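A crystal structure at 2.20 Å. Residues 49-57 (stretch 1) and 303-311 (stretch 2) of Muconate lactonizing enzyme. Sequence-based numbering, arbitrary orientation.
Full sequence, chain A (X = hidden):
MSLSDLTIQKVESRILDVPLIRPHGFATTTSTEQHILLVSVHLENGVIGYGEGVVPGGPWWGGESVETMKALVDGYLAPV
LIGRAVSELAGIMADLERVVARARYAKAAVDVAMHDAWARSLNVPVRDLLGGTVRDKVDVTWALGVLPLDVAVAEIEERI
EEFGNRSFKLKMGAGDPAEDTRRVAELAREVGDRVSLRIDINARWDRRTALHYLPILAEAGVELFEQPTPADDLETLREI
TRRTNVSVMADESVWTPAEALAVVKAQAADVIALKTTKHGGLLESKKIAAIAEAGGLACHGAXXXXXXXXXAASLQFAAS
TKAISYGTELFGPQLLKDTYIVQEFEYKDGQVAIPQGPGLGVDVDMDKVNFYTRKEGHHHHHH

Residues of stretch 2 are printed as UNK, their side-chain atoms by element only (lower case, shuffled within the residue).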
# COMPACT_ATOMS: atom_id res chain seq x y z
N GLY A 49 -2.16 -15.10 -18.35
CA GLY A 49 -2.77 -13.99 -17.63
C GLY A 49 -3.03 -12.81 -18.54
O GLY A 49 -2.23 -12.52 -19.43
N TYR A 50 -4.15 -12.11 -18.33
CA TYR A 50 -4.50 -10.98 -19.19
C TYR A 50 -4.60 -9.63 -18.48
O TYR A 50 -5.05 -9.54 -17.34
CB TYR A 50 -5.83 -11.27 -19.90
CG TYR A 50 -5.75 -12.44 -20.84
CD1 TYR A 50 -5.10 -12.32 -22.07
CD2 TYR A 50 -6.30 -13.67 -20.50
CE1 TYR A 50 -5.00 -13.40 -22.94
CE2 TYR A 50 -6.20 -14.76 -21.36
CZ TYR A 50 -5.55 -14.62 -22.58
OH TYR A 50 -5.46 -15.70 -23.44
N GLY A 51 -4.18 -8.59 -19.20
CA GLY A 51 -4.23 -7.23 -18.68
C GLY A 51 -4.55 -6.28 -19.82
O GLY A 51 -4.28 -6.59 -20.98
N GLU A 52 -5.12 -5.12 -19.49
CA GLU A 52 -5.49 -4.13 -20.51
C GLU A 52 -4.70 -2.83 -20.55
O GLU A 52 -4.49 -2.18 -19.52
CB GLU A 52 -6.98 -3.78 -20.38
CG GLU A 52 -7.94 -4.84 -20.92
CD GLU A 52 -9.39 -4.38 -20.88
OE1 GLU A 52 -9.62 -3.15 -20.80
OE2 GLU A 52 -10.29 -5.23 -20.94
N GLY A 53 -4.25 -2.45 -21.74
CA GLY A 53 -3.56 -1.19 -21.94
C GLY A 53 -4.67 -0.34 -22.54
O GLY A 53 -4.92 -0.42 -23.75
N VAL A 54 -5.34 0.47 -21.72
CA VAL A 54 -6.47 1.24 -22.21
C VAL A 54 -6.67 2.63 -21.57
O VAL A 54 -6.52 2.79 -20.37
CB VAL A 54 -7.76 0.41 -21.99
CG1 VAL A 54 -7.88 0.03 -20.52
CG2 VAL A 54 -8.98 1.18 -22.44
N VAL A 55 -7.02 3.60 -22.42
CA VAL A 55 -7.29 4.98 -22.00
C VAL A 55 -8.69 5.33 -22.50
O VAL A 55 -9.21 4.66 -23.39
CB VAL A 55 -6.29 5.99 -22.59
CG1 VAL A 55 -4.91 5.77 -22.00
CG2 VAL A 55 -6.25 5.86 -24.12
N PRO A 56 -9.31 6.38 -21.95
CA PRO A 56 -10.66 6.80 -22.36
C PRO A 56 -10.77 7.32 -23.79
O PRO A 56 -10.79 8.53 -24.00
CB PRO A 56 -11.01 7.89 -21.35
CG PRO A 56 -10.12 7.61 -20.18
CD PRO A 56 -8.83 7.22 -20.84
N GLY A 57 -10.84 6.41 -24.76
CA GLY A 57 -10.98 6.83 -26.15
C GLY A 57 -9.71 7.05 -26.97
O GLY A 57 -9.56 6.46 -28.05
N UNK A 303 -13.02 4.55 -13.64
CA UNK A 303 -12.76 3.78 -14.84
C UNK A 303 -12.17 4.59 -15.98
O UNK A 303 -12.44 5.78 -16.12
c UNK A 303 -14.07 3.12 -15.37
o UNK A 303 -13.76 2.26 -16.46
c UNK A 303 -15.06 4.17 -15.82
N UNK A 304 -11.33 3.93 -16.76
CA UNK A 304 -10.71 4.53 -17.93
C UNK A 304 -11.48 3.92 -19.10
O UNK A 304 -10.98 3.88 -20.23
o UNK A 304 -8.49 4.78 -17.00
c UNK A 304 -9.24 4.14 -18.01
N UNK A 305 -12.70 3.47 -18.80
CA UNK A 305 -13.56 2.80 -19.77
C UNK A 305 -12.89 1.51 -20.19
O UNK A 305 -12.72 1.24 -21.39
c UNK A 305 -13.83 3.69 -20.99
c UNK A 305 -15.75 4.61 -19.60
c UNK A 305 -14.67 5.97 -21.41
c UNK A 305 -15.08 4.58 -20.97
N UNK A 306 -12.50 0.72 -19.20
CA UNK A 306 -11.85 -0.57 -19.45
C UNK A 306 -12.85 -1.56 -20.03
O UNK A 306 -14.06 -1.42 -19.83
o UNK A 306 -11.94 0.88 -16.47
c UNK A 306 -10.19 -0.41 -17.45
c UNK A 306 -10.70 0.73 -16.59
c UNK A 306 -11.30 -1.19 -18.15
o UNK A 306 -9.86 1.46 -16.03
N UNK A 307 -12.32 -2.55 -20.74
CA UNK A 307 -13.17 -3.59 -21.28
C UNK A 307 -13.45 -4.54 -20.13
O UNK A 307 -13.23 -4.18 -18.97
N UNK A 308 -13.94 -5.76 -20.40
CA UNK A 308 -14.23 -6.72 -19.32
C UNK A 308 -13.02 -7.10 -18.48
O UNK A 308 -13.12 -7.21 -17.26
c UNK A 308 -14.16 -7.82 -21.42
c UNK A 308 -14.24 -6.35 -21.71
c UNK A 308 -14.83 -7.90 -20.07
N UNK A 309 -11.87 -7.30 -19.12
CA UNK A 309 -10.66 -7.68 -18.40
C UNK A 309 -10.22 -6.55 -17.46
O UNK A 309 -10.00 -6.77 -16.27
c UNK A 309 -8.17 -7.97 -18.68
c UNK A 309 -9.76 -10.53 -18.98
c UNK A 309 -9.73 -9.40 -20.00
c UNK A 309 -9.51 -8.01 -19.39
N UNK A 310 -10.09 -5.34 -18.01
CA UNK A 310 -9.65 -4.22 -17.21
C UNK A 310 -10.59 -3.91 -16.06
O UNK A 310 -10.16 -3.59 -14.95
N UNK A 311 -11.89 -4.00 -16.34
CA UNK A 311 -12.91 -3.73 -15.34
C UNK A 311 -12.87 -4.77 -14.22
O UNK A 311 -13.10 -4.46 -13.06
c UNK A 311 -15.39 -3.56 -14.94
o UNK A 311 -14.38 -2.70 -16.97
c UNK A 311 -14.30 -3.74 -15.99

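Position 303 carries three side-chain atoms, one carbon bearing an oxygen and a second carbon, and stays clear of stretch 1: this is Thr303. Its OG1 accepts a hydrogen bond from the backbone N of position 305 at 2.8 Å, helping to hold the turn, although OG1 is crowded in the model and its place is less sure.

Position 304 has one carbon followed by one oxygen. Its CB lies 3.8 Å from Val54 O, and its backbone O approaches Pro56 N at 3.5 Å; a proline nitrogen has no hydrogen to offer, so this is packing alone. The residue is Ser304, whose short side chain leaves its backbone close to Val54 and Pro56.

At 305 there are four carbons, forked at the second, and a carbon at the end of the fork meets Pro56 CB at 4.1 Å. This is Leu305, which offers an apolar methyl to the proline ring.

Position 306 shows three carbons in a row, the third carrying two oxygens; the middle carbon lies 3.9 Å from Val54 CG1. This is Glu306. Its aliphatic part serves the interface, while the carboxylate turns back along its own stretch, where OE2 accepts a hydrogen bond from Ser304 N at 3.0 Å.

Position 307 has no side-chain atoms. Its N donates to Glu52 OE1 at 2.8 Å, and a CB built here would clash with Glu52 OE2 at 2.9 Å: Gly307, at the N-cap position of the helix.

At 308 three carbons close a ring onto the backbone nitrogen, and CB points away from stretch 1: Pro308. Proline suits the first turn of a helix, where its missing N-H costs no helical hydrogen bond.

At 309 four carbons fork at the first, one arm two carbons long; the end of that arm lies 4.1 Å from Tyr50 CB, and the one-carbon arm 3.7 Å from Tyr50 O. This is Ile309, whose CB points toward stretch 1, filling the space beside Tyr50 with branched carbon.

Position 310 is again bare. Its N donates to Glu52 OE2 at 2.9 Å; a CB would point toward stretch 1 and clash with Glu52 OE1 at 2.7 Å: Gly310.

Position 311 matches 303 in composition and is Thr311, too far away to touch stretch 1. Its OG1 donates to Gly307 O at 2.7 Å, reinforcing the backbone bond from Thr311 N.

The contact centers on Glu52, whose carboxylate accepts backbone N-H groups from two glycines at the helix start. Their missing side chains admit the acid, while Tyr50 with Ile309 and Pro56 with Leu305 add apolar packing.

Stretch 2 303-311: TSLEGPIGT
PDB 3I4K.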